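Local coordinates for protein dihydroorotase (Agrobacterium tumefaciens, PDB 2OGJ) that catalyses the deacetylation of acetyl-(R)-mandelate in vitro, and less efficiently that of acetyl glycolate, using a binuclear zinc centre, at residues I38-D43 and Q345-T350; C94-G99 and R378-G383; V100-D105 and I333-E338. All coordinates share one frame; numbering follows the deposited sequence.

Contact 1: residues I38-D43 and Q345-T350; sequences ILIGGD and QRADFT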
ATOM      1  N   ILE A  38      -9.859 -13.092 -60.381  1.00 59.26           N
ATOM      2  CA  ILE A  38      -8.748 -13.761 -59.716  1.00 56.77           C
ATOM      3  C   ILE A  38      -9.074 -15.239 -59.550  1.00 56.26           C
ATOM      4  O   ILE A  38     -10.183 -15.602 -59.155  1.00 54.20           O
ATOM      5  CB  ILE A  38      -8.461 -13.139 -58.322  1.00 56.08           C
ATOM      6  CG1 ILE A  38      -8.325 -11.620 -58.449  1.00 55.09           C
ATOM      7  CG2 ILE A  38      -7.167 -13.704 -57.742  1.00 52.74           C
ATOM      8  CD1 ILE A  38      -8.114 -10.898 -57.124  1.00 54.98           C
ATOM      9  N   LEU A  39      -8.107 -16.086 -59.881  1.00 56.82           N
ATOM     10  CA  LEU A  39      -8.276 -17.526 -59.758  1.00 57.57           C
ATOM     11  C   LEU A  39      -7.434 -18.085 -58.603  1.00 57.62           C
ATOM     12  O   LEU A  39      -6.204 -17.956 -58.597  1.00 57.01           O
ATOM     13  CB  LEU A  39      -7.865 -18.215 -61.057  1.00 59.12           C
ATOM     14  CG  LEU A  39      -8.034 -19.735 -61.059  1.00 58.69           C
ATOM     15  CD1 LEU A  39      -9.510 -20.042 -61.062  1.00 59.90           C
ATOM     16  CD2 LEU A  39      -7.379 -20.355 -62.269  1.00 58.62           C
ATOM     17  N   ILE A  40      -8.097 -18.697 -57.627  1.00 57.80           N
ATOM     18  CA  ILE A  40      -7.399 -19.282 -56.488  1.00 58.42           C
ATOM     19  C   ILE A  40      -7.294 -20.796 -56.667  1.00 59.88           C
ATOM     20  O   ILE A  40      -8.297 -21.467 -56.939  1.00 59.51           O
ATOM     21  CB  ILE A  40      -8.136 -19.031 -55.160  1.00 57.39           C
ATOM     22  CG1 ILE A  40      -8.616 -17.577 -55.074  1.00 56.00           C
ATOM     23  CG2 ILE A  40      -7.207 -19.366 -54.006  1.00 55.75           C
ATOM     24  CD1 ILE A  40      -7.525 -16.561 -55.070  1.00 55.91           C
ATOM     25  N   GLY A  41      -6.081 -21.328 -56.518  1.00 60.94           N
ATOM     26  CA  GLY A  41      -5.873 -22.762 -56.647  1.00 61.75           C
ATOM     27  C   GLY A  41      -6.300 -23.510 -55.396  1.00 62.70           C
ATOM     28  O   GLY A  41      -6.388 -22.919 -54.320  1.00 63.41           O
ATOM     29  N   GLY A  42      -6.589 -24.802 -55.540  1.00 64.09           N
ATOM     30  CA  GLY A  42      -7.002 -25.621 -54.408  1.00 63.80           C
ATOM     31  C   GLY A  42      -6.026 -25.555 -53.242  1.00 64.45           C
ATOM     32  O   GLY A  42      -6.363 -25.931 -52.110  1.00 64.75           O
ATOM     33  N   ASP A  43      -4.810 -25.088 -53.524  1.00 63.72           N
ATOM     34  CA  ASP A  43      -3.775 -24.928 -52.505  1.00 63.74           C
ATOM     35  C   ASP A  43      -3.856 -23.507 -51.911  1.00 62.96           C
ATOM     36  O   ASP A  43      -2.969 -23.062 -51.181  1.00 61.70           O
ATOM     37  CB  ASP A  43      -2.384 -25.172 -53.111  1.00 65.27           C
ATOM     38  CG  ASP A  43      -2.065 -24.236 -54.274  1.00 66.84           C
ATOM     39  OD1 ASP A  43      -0.875 -24.165 -54.667  1.00 67.66           O
ATOM     40  OD2 ASP A  43      -2.996 -23.586 -54.803  1.00 68.34           O
ATOM     41  N   GLN A 345       1.188 -16.376 -54.775  1.00 58.23           N
ATOM     42  CA  GLN A 345       0.949 -15.781 -53.467  1.00 56.92           C
ATOM     43  C   GLN A 345      -0.312 -16.345 -52.826  1.00 54.80           C
ATOM     44  O   GLN A 345      -1.308 -16.511 -53.522  1.00 53.96           O
ATOM     45  CB  GLN A 345       0.859 -14.259 -53.580  1.00 58.44           C
ATOM     46  CG  GLN A 345       2.203 -13.551 -53.513  1.00 60.16           C
ATOM     47  CD  GLN A 345       2.606 -13.199 -52.096  1.00 20.56           C
ATOM     48  OE1 GLN A 345       3.146 -12.122 -51.842  1.00 20.56           O
ATOM     49  NE2 GLN A 345       2.442 -13.959 -51.019  1.00 20.56           N
ATOM     50  N   ARG A 346      -0.264 -16.654 -51.548  1.00 54.80           N
ATOM     51  CA  ARG A 346      -1.446 -17.212 -50.888  1.00 54.88           C
ATOM     52  C   ARG A 346      -2.570 -16.187 -50.902  1.00 54.00           C
ATOM     53  O   ARG A 346      -2.374 -15.049 -50.493  1.00 53.77           O
ATOM     54  CB  ARG A 346      -1.142 -17.585 -49.446  1.00 53.61           C
ATOM     55  CG  ARG A 346      -2.237 -18.420 -48.833  1.00 56.18           C
ATOM     56  CD  ARG A 346      -2.188 -18.431 -47.317  1.00 55.22           C
ATOM     57  NE  ARG A 346      -3.157 -19.385 -46.788  1.00 57.59           N
ATOM     58  CZ  ARG A 346      -3.764 -19.254 -45.612  1.00 58.19           C
ATOM     59  NH1 ARG A 346      -3.500 -18.195 -44.842  1.00 56.87           N
ATOM     60  NH2 ARG A 346      -4.635 -20.177 -45.200  1.00 56.11           N
ATOM     61  N   ALA A 347      -3.746 -16.587 -51.379  1.00 53.43           N
ATOM     62  CA  ALA A 347      -4.884 -15.676 -51.453  1.00 52.50           C
ATOM     63  C   ALA A 347      -5.286 -15.248 -50.054  1.00 53.39           C
ATOM     64  O   ALA A 347      -5.490 -16.083 -49.168  1.00 55.50           O
ATOM     65  CB  ALA A 347      -6.043 -16.346 -52.147  1.00 50.64           C
ATOM     66  N   ASP A 348      -5.386 -13.942 -49.851  1.00 52.50           N
ATOM     67  CA  ASP A 348      -5.758 -13.405 -48.549  1.00 51.41           C
ATOM     68  C   ASP A 348      -6.427 -12.055 -48.788  1.00 50.33           C
ATOM     69  O   ASP A 348      -5.833 -10.997 -48.552  1.00 49.88           O
ATOM     70  CB  ASP A 348      -4.498 -13.263 -47.682  1.00 51.65           C
ATOM     71  CG  ASP A 348      -4.819 -12.921 -46.240  1.00 51.62           C
ATOM     72  OD1 ASP A 348      -3.906 -12.911 -45.383  1.00 53.16           O
ATOM     73  OD2 ASP A 348      -6.001 -12.650 -45.966  1.00 50.78           O
ATOM     74  N   PHE A 349      -7.669 -12.099 -49.266  1.00 48.51           N
ATOM     75  CA  PHE A 349      -8.408 -10.874 -49.586  1.00 46.07           C
ATOM     76  C   PHE A 349      -9.615 -10.565 -48.701  1.00 44.15           C
ATOM     77  O   PHE A 349      -9.929 -11.269 -47.755  1.00 43.08           O
ATOM     78  CB  PHE A 349      -8.894 -10.923 -51.039  1.00 45.96           C
ATOM     79  CG  PHE A 349      -7.875 -11.426 -52.010  1.00 44.22           C
ATOM     80  CD1 PHE A 349      -8.128 -12.575 -52.736  1.00 47.28           C
ATOM     81  CD2 PHE A 349      -6.673 -10.763 -52.201  1.00 43.44           C
ATOM     82  CE1 PHE A 349      -7.203 -13.068 -53.642  1.00 47.67           C
ATOM     83  CE2 PHE A 349      -5.730 -11.241 -53.105  1.00 44.75           C
ATOM     84  CZ  PHE A 349      -5.991 -12.392 -53.828  1.00 46.71           C
ATOM     85  N   THR A 350     -10.278  -9.471 -49.028  1.00 43.67           N
ATOM     86  CA  THR A 350     -11.477  -9.041 -48.339  1.00 44.17           C
ATOM     87  C   THR A 350     -12.236  -8.244 -49.390  1.00 43.53           C
ATOM     88  O   THR A 350     -11.809  -7.177 -49.839  1.00 43.34           O
ATOM     89  CB  THR A 350     -11.183  -8.167 -47.072  1.00 44.53           C
ATOM     90  OG1 THR A 350     -12.396  -7.544 -46.622  1.00 43.72           O
ATOM     91  CG2 THR A 350     -10.145  -7.106 -47.375  1.00 46.63           C
TER
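Ile38 and Ile40 reach the Phe349 ring in two different ways: one lies over a face, the other comes in at the edge. The two isoleucines alternate with Leu39 on strand 36-40, which puts both on the same side of the strand, pointing toward 345-350. Ile38 and Phe349 approach from opposite directions. The Ile38 side chain ends with CD1 over one face of the ring, 4.2 Å from Phe349 CZ, while its shorter branch comes against the neighbouring ring atom, with Ile38 CG2 4.1 Å from Phe349 CE1. Ile40 instead slides past the phenylalanine and meets it close to the ring plane, its CD1 lying 3.8 Å from Phe349 CE1. That position follows from two turns of the Ile40 chain: CG1 stands beside the backbone N (chi1 -44°), and CD1 then folds back instead of extending (chi2 -63°). The same folding lays Ile40 over the methyl of Ala347, and Ile40 CG2 is 3.7 Å from Ala347 CB. Ala347 lies across from Ile40, and Phe349, two residues on, spans from Ile40 to Ile38. Asp348, between them, points the other way and forms a salt bridge with Arg128. Ile69, Ile46 and Leu341 also touch both Ile38 and Phe349, extending the buried apolar cluster. Ile38 and Ile40 belong to a sheet with strands 17-20, 46-50 and 59-61, whereas Phe349 lies on strand 348-362, which pairs with 68-75 and 368-382. Side chains packed between two such sheets, built from both ends of the chain, are consistent with the small beta-sandwich domain that accompanies the barrel in many amidohydrolases.

Contact 2: residues C94-G99 and R378-G383; sequences CGAERG and RYAVIG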
ATOM      1  N   CYS A  94     -15.509 -11.075 -34.715  1.00 34.46           N
ATOM      2  CA  CYS A  94     -14.883  -9.860 -35.231  1.00 34.89           C
ATOM      3  C   CYS A  94     -13.885 -10.172 -36.339  1.00 33.64           C
ATOM      4  O   CYS A  94     -13.127  -9.303 -36.749  1.00 34.23           O
ATOM      5  CB  CYS A  94     -14.153  -9.155 -34.094  1.00 35.62           C
ATOM      6  SG  CYS A  94     -12.943 -10.266 -33.307  1.00 31.71           S
ATOM      7  N   GLY A  95     -13.888 -11.417 -36.802  1.00 33.25           N
ATOM      8  CA  GLY A  95     -12.970 -11.839 -37.848  1.00 34.95           C
ATOM      9  C   GLY A  95     -13.495 -11.934 -39.277  1.00 35.63           C
ATOM     10  O   GLY A  95     -14.079 -10.986 -39.800  1.00 33.99           O
ATOM     11  N   ALA A  96     -13.266 -13.095 -39.895  1.00 38.74           N
ATOM     12  CA  ALA A  96     -13.654 -13.403 -41.277  1.00 39.82           C
ATOM     13  C   ALA A  96     -15.096 -13.106 -41.647  1.00 41.00           C
ATOM     14  O   ALA A  96     -15.347 -12.485 -42.677  1.00 39.96           O
ATOM     15  CB  ALA A  96     -13.355 -14.846 -41.582  1.00 39.76           C
ATOM     16  N   GLU A  97     -16.040 -13.580 -40.829  1.00 43.69           N
ATOM     17  CA  GLU A  97     -17.450 -13.310 -41.082  1.00 44.24           C
ATOM     18  C   GLU A  97     -17.715 -11.811 -41.168  1.00 42.56           C
ATOM     19  O   GLU A  97     -18.781 -11.375 -41.561  1.00 41.89           O
ATOM     20  CB  GLU A  97     -18.322 -13.945 -39.997  1.00 45.16           C
ATOM     21  CG  GLU A  97     -19.811 -13.915 -40.303  1.00 55.23           C
ATOM     22  CD  GLU A  97     -20.643 -14.543 -39.202  1.00 58.87           C
ATOM     23  OE1 GLU A  97     -20.055 -14.995 -38.197  1.00 61.21           O
ATOM     24  OE2 GLU A  97     -21.883 -14.584 -39.345  1.00 20.56           O
ATOM     25  N   ARG A  98     -16.693 -11.016 -40.813  1.00 42.25           N
ATOM     26  CA  ARG A  98     -16.789  -9.547 -40.824  1.00 41.55           C
ATOM     27  C   ARG A  98     -15.881  -8.896 -41.865  1.00 41.72           C
ATOM     28  O   ARG A  98     -15.877  -7.675 -42.027  1.00 40.85           O
ATOM     29  CB  ARG A  98     -16.433  -8.980 -39.443  1.00 41.91           C
ATOM     30  CG  ARG A  98     -17.405  -9.334 -38.306  1.00 44.80           C
ATOM     31  CD  ARG A  98     -18.650  -8.463 -38.341  1.00 48.91           C
ATOM     32  NE  ARG A  98     -19.651  -8.878 -37.363  1.00 54.59           N
ATOM     33  CZ  ARG A  98     -20.481  -9.909 -37.520  1.00 56.88           C
ATOM     34  NH1 ARG A  98     -20.441 -10.644 -38.624  1.00 58.45           N
ATOM     35  NH2 ARG A  98     -21.354 -10.212 -36.568  1.00 57.49           N
ATOM     36  N   GLY A  99     -15.107  -9.717 -42.565  1.00 41.53           N
ATOM     37  CA  GLY A  99     -14.207  -9.200 -43.573  1.00 40.64           C
ATOM     38  C   GLY A  99     -12.825  -8.912 -43.041  1.00 40.77           C
ATOM     39  O   GLY A  99     -12.017  -8.320 -43.745  1.00 41.13           O
ATOM     40  N   ARG A 378     -18.206  -8.207 -48.037  1.00 46.78           N
ATOM     41  CA  ARG A 378     -18.942  -9.267 -48.749  1.00 44.35           C
ATOM     42  C   ARG A 378     -18.312 -10.632 -48.535  1.00 43.18           C
ATOM     43  O   ARG A 378     -18.977 -11.576 -48.094  1.00 44.39           O
ATOM     44  CB  ARG A 378     -19.019  -8.911 -50.219  1.00 43.12           C
ATOM     45  CG  ARG A 378     -20.348  -8.320 -50.620  1.00 42.35           C
ATOM     46  CD  ARG A 378     -20.628  -7.040 -49.882  1.00 41.52           C
ATOM     47  NE  ARG A 378     -21.555  -6.210 -50.645  1.00 44.15           N
ATOM     48  CZ  ARG A 378     -22.678  -5.675 -50.175  1.00 44.67           C
ATOM     49  NH1 ARG A 378     -23.054  -5.869 -48.921  1.00 45.13           N
ATOM     50  NH2 ARG A 378     -23.426  -4.934 -50.976  1.00 47.02           N
ATOM     51  N   TYR A 379     -17.045 -10.734 -48.820  1.00 44.23           N
ATOM     52  CA  TYR A 379     -16.370 -11.998 -48.618  1.00 44.82           C
ATOM     53  C   TYR A 379     -14.998 -11.809 -48.130  1.00 44.14           C
ATOM     54  O   TYR A 379     -14.284 -10.892 -48.550  1.00 42.22           O
ATOM     55  CB  TYR A 379     -16.126 -12.767 -49.908  1.00 44.75           C
ATOM     56  CG  TYR A 379     -17.390 -13.040 -50.679  1.00 47.09           C
ATOM     57  CD1 TYR A 379     -17.926 -12.096 -51.545  1.00 46.06           C
ATOM     58  CD2 TYR A 379     -18.024 -14.257 -50.531  1.00 47.96           C
ATOM     59  CE1 TYR A 379     -19.060 -12.352 -52.252  1.00 47.10           C
ATOM     60  CE2 TYR A 379     -19.189 -14.530 -51.235  1.00 47.06           C
ATOM     61  CZ  TYR A 379     -19.705 -13.568 -52.096  1.00 48.15           C
ATOM     62  OH  TYR A 379     -20.877 -13.821 -52.799  1.00 49.13           O
ATOM     63  N   ALA A 380     -14.675 -12.720 -47.241  1.00 44.88           N
ATOM     64  CA  ALA A 380     -13.342 -12.811 -46.753  1.00 46.35           C
ATOM     65  C   ALA A 380     -12.868 -14.153 -47.213  1.00 46.17           C
ATOM     66  O   ALA A 380     -13.393 -15.190 -46.812  1.00 48.63           O
ATOM     67  CB  ALA A 380     -13.263 -12.716 -45.242  1.00 45.68           C
ATOM     68  N   VAL A 381     -11.841 -14.138 -48.061  1.00 43.49           N
ATOM     69  CA  VAL A 381     -11.258 -15.293 -48.695  1.00 43.43           C
ATOM     70  C   VAL A 381      -9.869 -15.550 -48.194  1.00 43.03           C
ATOM     71  O   VAL A 381      -8.935 -14.820 -48.512  1.00 41.36           O
ATOM     72  CB  VAL A 381     -11.175 -15.049 -50.217  1.00 41.51           C
ATOM     73  CG1 VAL A 381     -10.911 -16.332 -50.964  1.00 38.25           C
ATOM     74  CG2 VAL A 381     -12.460 -14.419 -50.720  1.00 39.91           C
ATOM     75  N   ILE A 382      -9.720 -16.588 -47.430  1.00 43.06           N
ATOM     76  CA  ILE A 382      -8.437 -16.982 -46.888  1.00 44.49           C
ATOM     77  C   ILE A 382      -7.996 -18.264 -47.572  1.00 45.20           C
ATOM     78  O   ILE A 382      -8.512 -19.346 -47.280  1.00 44.95           O
ATOM     79  CB  ILE A 382      -8.568 -17.223 -45.368  1.00 45.62           C
ATOM     80  CG1 ILE A 382      -9.139 -15.976 -44.685  1.00 44.92           C
ATOM     81  CG2 ILE A 382      -7.222 -17.613 -44.756  1.00 43.70           C
ATOM     82  CD1 ILE A 382      -9.548 -16.194 -43.247  1.00 43.74           C
ATOM     83  N   GLY A 383      -7.042 -18.133 -48.486  1.00 45.72           N
ATOM     84  CA  GLY A 383      -6.606 -19.282 -49.243  1.00 46.09           C
ATOM     85  C   GLY A 383      -7.784 -19.689 -50.108  1.00 47.98           C
ATOM     86  O   GLY A 383      -8.419 -18.841 -50.749  1.00 47.21           O
TER
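This is a buried packing of small residues, in which Ala96 and Gly99, on the turn leading into barrel strand 100-106, lie against Ala380 and Ile382 of strand 368-382. The turn is a short 3-10 segment, 96-98, and the strand pairs antiparallel with 348-362 and 385-388. Ala380 is at the middle of the contact, touching both Ala96 and Gly99. Its methyl points toward the turn and meets backbone more than side chain: Ala380 CB is 3.3 Å from Ala96 O and 4.0 Å from Gly99 CA. The two methyls also touch, with Ala96 CB 4.2 Å from Ala380 CB. Ile382, two residues along and on the same side of the strand, adds a looser touch. Its chain is extended at the second torsion (chi2 169°), which carries CD1 forward to 4.4 Å from Ala96 CB. Gly99 suits its place by its backbone, because at phi 92° a side chain there would be jammed against the carbonyl oxygen of Arg98. The Ala96 carbonyl closes the turn by accepting from Gly99 N at 2.8 Å, and Glu127 OE2 takes the Ala96 N-H from outside. Just ahead of Ala380 the strand carries a classic beta bulge, Arg378 and Tyr379 both facing Val351, and Arg378 NE is salt-bridged to Asp353. The Ala380 backbone bonds to Ile387 of strand 385-388, while that of Glu97 bonds to Ser390. Across the interface itself, then, the chemistry is van der Waals contact between methyls, a glycine CA and a carbonyl whose oxygen is already engaged, so the fit depends on small side chains bringing backbone close to backbone, Gly99 CA and Ala380 CA being 4.9 Å apart.

Contact 3: residues V100-D105 and I333-E338; sequences VTTLVD and IRLDME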
ATOM      1  N   VAL A 100     -12.559  -9.343 -41.809  1.00 41.85           N
ATOM      2  CA  VAL A 100     -11.263  -9.130 -41.155  1.00 42.92           C
ATOM      3  C   VAL A 100     -10.440 -10.422 -41.126  1.00 43.60           C
ATOM      4  O   VAL A 100     -10.841 -11.413 -40.514  1.00 44.64           O
ATOM      5  CB  VAL A 100     -11.456  -8.611 -39.704  1.00 42.05           C
ATOM      6  CG1 VAL A 100     -10.117  -8.236 -39.095  1.00 40.71           C
ATOM      7  CG2 VAL A 100     -12.391  -7.422 -39.700  1.00 39.50           C
ATOM      8  N   THR A 101      -9.283 -10.385 -41.780  1.00 43.31           N
ATOM      9  CA  THR A 101      -8.397 -11.539 -41.905  1.00 43.48           C
ATOM     10  C   THR A 101      -7.356 -11.710 -40.833  1.00 41.98           C
ATOM     11  O   THR A 101      -6.965 -12.823 -40.510  1.00 42.02           O
ATOM     12  CB  THR A 101      -7.659 -11.489 -43.236  1.00 45.08           C
ATOM     13  OG1 THR A 101      -8.620 -11.551 -44.293  1.00 46.79           O
ATOM     14  CG2 THR A 101      -6.666 -12.650 -43.346  1.00 46.06           C
ATOM     15  N   THR A 102      -6.861 -10.602 -40.315  1.00 42.05           N
ATOM     16  CA  THR A 102      -5.862 -10.667 -39.264  1.00 41.98           C
ATOM     17  C   THR A 102      -6.385  -9.932 -38.053  1.00 41.64           C
ATOM     18  O   THR A 102      -6.845  -8.795 -38.155  1.00 40.89           O
ATOM     19  CB  THR A 102      -4.536 -10.038 -39.714  1.00 41.57           C
ATOM     20  OG1 THR A 102      -4.018 -10.792 -40.819  1.00 41.66           O
ATOM     21  CG2 THR A 102      -3.525 -10.016 -38.566  1.00 37.90           C
ATOM     22  N   LEU A 103      -6.340 -10.607 -36.912  1.00 40.95           N
ATOM     23  CA  LEU A 103      -6.788 -10.027 -35.657  1.00 39.18           C
ATOM     24  C   LEU A 103      -5.575  -9.961 -34.737  1.00 38.51           C
ATOM     25  O   LEU A 103      -4.782 -10.904 -34.689  1.00 40.14           O
ATOM     26  CB  LEU A 103      -7.875 -10.897 -35.038  1.00 36.60           C
ATOM     27  CG  LEU A 103      -9.217 -10.916 -35.770  1.00 34.35           C
ATOM     28  CD1 LEU A 103     -10.055 -12.106 -35.256  1.00 31.90           C
ATOM     29  CD2 LEU A 103      -9.938  -9.596 -35.553  1.00 30.31           C
ATOM     30  N   VAL A 104      -5.418  -8.846 -34.033  1.00 37.98           N
ATOM     31  CA  VAL A 104      -4.297  -8.657 -33.113  1.00 36.89           C
ATOM     32  C   VAL A 104      -4.867  -8.414 -31.716  1.00 36.73           C
ATOM     33  O   VAL A 104      -5.445  -7.355 -31.442  1.00 34.78           O
ATOM     34  CB  VAL A 104      -3.433  -7.425 -33.523  1.00 37.13           C
ATOM     35  CG1 VAL A 104      -2.118  -7.417 -32.760  1.00 33.16           C
ATOM     36  CG2 VAL A 104      -3.183  -7.446 -35.027  1.00 37.28           C
ATOM     37  N   ASP A 105      -4.736  -9.398 -30.834  1.00 37.06           N
ATOM     38  CA  ASP A 105      -5.262  -9.213 -29.492  1.00 36.46           C
ATOM     39  C   ASP A 105      -4.358  -8.199 -28.807  1.00 35.46           C
ATOM     40  O   ASP A 105      -3.124  -8.292 -28.873  1.00 33.59           O
ATOM     41  CB  ASP A 105      -5.297 -10.519 -28.707  1.00 36.88           C
ATOM     42  CG  ASP A 105      -5.821 -10.319 -27.301  1.00 38.87           C
ATOM     43  OD1 ASP A 105      -5.013  -9.952 -26.411  1.00 40.18           O
ATOM     44  OD2 ASP A 105      -7.049 -10.498 -27.096  1.00 36.89           O
ATOM     45  N   ILE A 333       2.942  -5.079 -37.271  1.00 39.88           N
ATOM     46  CA  ILE A 333       3.115  -6.462 -36.863  1.00 41.23           C
ATOM     47  C   ILE A 333       4.071  -7.236 -37.748  1.00 42.57           C
ATOM     48  O   ILE A 333       4.234  -8.449 -37.603  1.00 43.35           O
ATOM     49  CB  ILE A 333       1.749  -7.197 -36.755  1.00 39.41           C
ATOM     50  CG1 ILE A 333       0.937  -7.008 -38.024  1.00 37.99           C
ATOM     51  CG2 ILE A 333       0.973  -6.664 -35.559  1.00 38.56           C
ATOM     52  CD1 ILE A 333      -0.347  -7.771 -38.023  1.00 35.87           C
ATOM     53  N   ARG A 334       4.728  -6.520 -38.648  1.00 45.41           N
ATOM     54  CA  ARG A 334       5.688  -7.121 -39.552  1.00 47.36           C
ATOM     55  C   ARG A 334       5.039  -8.169 -40.440  1.00 47.74           C
ATOM     56  O   ARG A 334       5.606  -9.236 -40.680  1.00 47.74           O
ATOM     57  CB  ARG A 334       6.856  -7.725 -38.754  1.00 50.68           C
ATOM     58  CG  ARG A 334       7.748  -6.669 -38.088  1.00 55.37           C
ATOM     59  CD  ARG A 334       8.649  -7.247 -36.996  1.00 60.87           C
ATOM     60  NE  ARG A 334       9.215  -6.196 -36.138  1.00 65.19           N
ATOM     61  CZ  ARG A 334       9.777  -6.412 -34.947  1.00 65.91           C
ATOM     62  NH1 ARG A 334       9.861  -7.647 -34.444  1.00 65.21           N
ATOM     63  NH2 ARG A 334      10.249  -5.384 -34.246  1.00 64.98           N
ATOM     64  N   LEU A 335       3.839  -7.860 -40.917  1.00 48.24           N
ATOM     65  CA  LEU A 335       3.116  -8.751 -41.817  1.00 49.97           C
ATOM     66  C   LEU A 335       3.439  -8.292 -43.228  1.00 52.10           C
ATOM     67  O   LEU A 335       3.143  -7.149 -43.593  1.00 52.96           O
ATOM     68  CB  LEU A 335       1.608  -8.653 -41.587  1.00 46.94           C
ATOM     69  CG  LEU A 335       0.745  -9.479 -42.545  1.00 44.98           C
ATOM     70  CD1 LEU A 335       1.219 -10.935 -42.524  1.00 41.37           C
ATOM     71  CD2 LEU A 335      -0.737  -9.361 -42.144  1.00 39.81           C
ATOM     72  N   ASP A 336       4.047  -9.167 -44.024  1.00 54.88           N
ATOM     73  CA  ASP A 336       4.400  -8.784 -45.386  1.00 56.26           C
ATOM     74  C   ASP A 336       3.165  -8.602 -46.233  1.00 56.12           C
ATOM     75  O   ASP A 336       2.337  -9.506 -46.314  1.00 55.73           O
ATOM     76  CB  ASP A 336       5.281  -9.827 -46.042  1.00 59.12           C
ATOM     77  CG  ASP A 336       5.415  -9.594 -47.529  1.00 62.46           C
ATOM     78  OD1 ASP A 336       5.782  -8.462 -47.904  1.00 63.50           O
ATOM     79  OD2 ASP A 336       5.146 -10.526 -48.319  1.00 64.52           O
HETATM   80  N   MSE A 337       3.044  -7.451 -46.885  1.00 56.10           N
HETATM   81  CA  MSE A 337       1.867  -7.189 -47.707  1.00 58.04           C
HETATM   82  C   MSE A 337       2.219  -6.690 -49.117  1.00 59.52           C
HETATM   83  O   MSE A 337       1.476  -5.930 -49.734  1.00 59.67           O
HETATM   84  CB  MSE A 337       0.959  -6.192 -46.973  1.00 57.21           C
HETATM   85  CG  MSE A 337      -0.441  -6.122 -47.515  1.00 56.81           C
HETATM   86 SE   MSE A 337      -1.593  -5.588 -46.278  1.00 77.05          SE
HETATM   87  CE  MSE A 337      -1.920  -7.088 -45.514  1.00 55.58           C
ATOM     88  N   GLU A 338       3.357  -7.144 -49.626  1.00 61.72           N
ATOM     89  CA  GLU A 338       3.800  -6.741 -50.946  1.00 62.86           C
ATOM     90  C   GLU A 338       3.468  -7.806 -51.974  1.00 61.77           C
ATOM     91  O   GLU A 338       3.217  -8.960 -51.626  1.00 60.73           O
ATOM     92  CB  GLU A 338       5.312  -6.485 -50.948  1.00 66.07           C
ATOM     93  CG  GLU A 338       5.757  -5.320 -50.071  1.00 72.35           C
ATOM     94  CD  GLU A 338       5.011  -4.021 -50.377  1.00 76.86           C
ATOM     95  OE1 GLU A 338       5.324  -2.999 -49.728  1.00 80.05           O
ATOM     96  OE2 GLU A 338       4.113  -4.007 -51.256  1.00 78.39           O
TER
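Ile333 rests its CD1 methyl against both Thr102 and Val104, 3.9 Å from Thr102 CG2 and 4.1 Å from Val104 CG2. Toward Thr102 the approach is tip to tip, methyl against methyl; Val104 is met at a slant. Ile333 gets there with CG1 set between its backbone N and carbonyl carbon (chi1 51°) and the rest of the chain extended. Leu335, two residues on, passes alongside Thr102 in the opposite direction and brings CD2 to 3.8 Å from Thr102 OG1. The threonine therefore shows its methyl to the isoleucine and its hydroxyl side to the leucine, and that buried hydroxyl is satisfied by a hydrogen bond with Arg128 NE. The loop is shaped by the end of helix 327-332, which closes in a Schellman motif with Arg334, at positive phi, as its C-prime residue. Farther on, Asp336 OD1 accepts from Glu338 N in an Asx turn. Strand 100-106 runs parallel to its barrel neighbours 68-75 and 128-132; Thr102 touches Val74 on the former and Val104 touches Phe132 on the latter, while Leu335 rests on Arg128. Val104 and Ile333 both also reach Val172 of strand 171-173, so the loop leaving helix 327-332 packs its isoleucine against strands 100-106 and 171-173 of the TIM barrel.

The three contacts step from the probable beta-sandwich toward the barrel. The centres of contacts 1 and 2 are 13 Å apart, as are those of contacts 2 and 3, while contacts 1 and 3 are 16 Å apart between centres. Probable hydrogen bonds tie them together: Ala347 O lies 2.7 Å from Gly383 N and Thr350 OG1 lies 3.0 Å from Gly99 O, joining contacts 1 and 2, and Gly95 O is 3.0 Å from Val100 N, joining contacts 2 and 3. All three reach the same sheet. Only contact 3 comes near the metal centre: the Val104 side chain is about 7 Å from that of His77, a zinc ligand, and about 11 Å from a zinc ion.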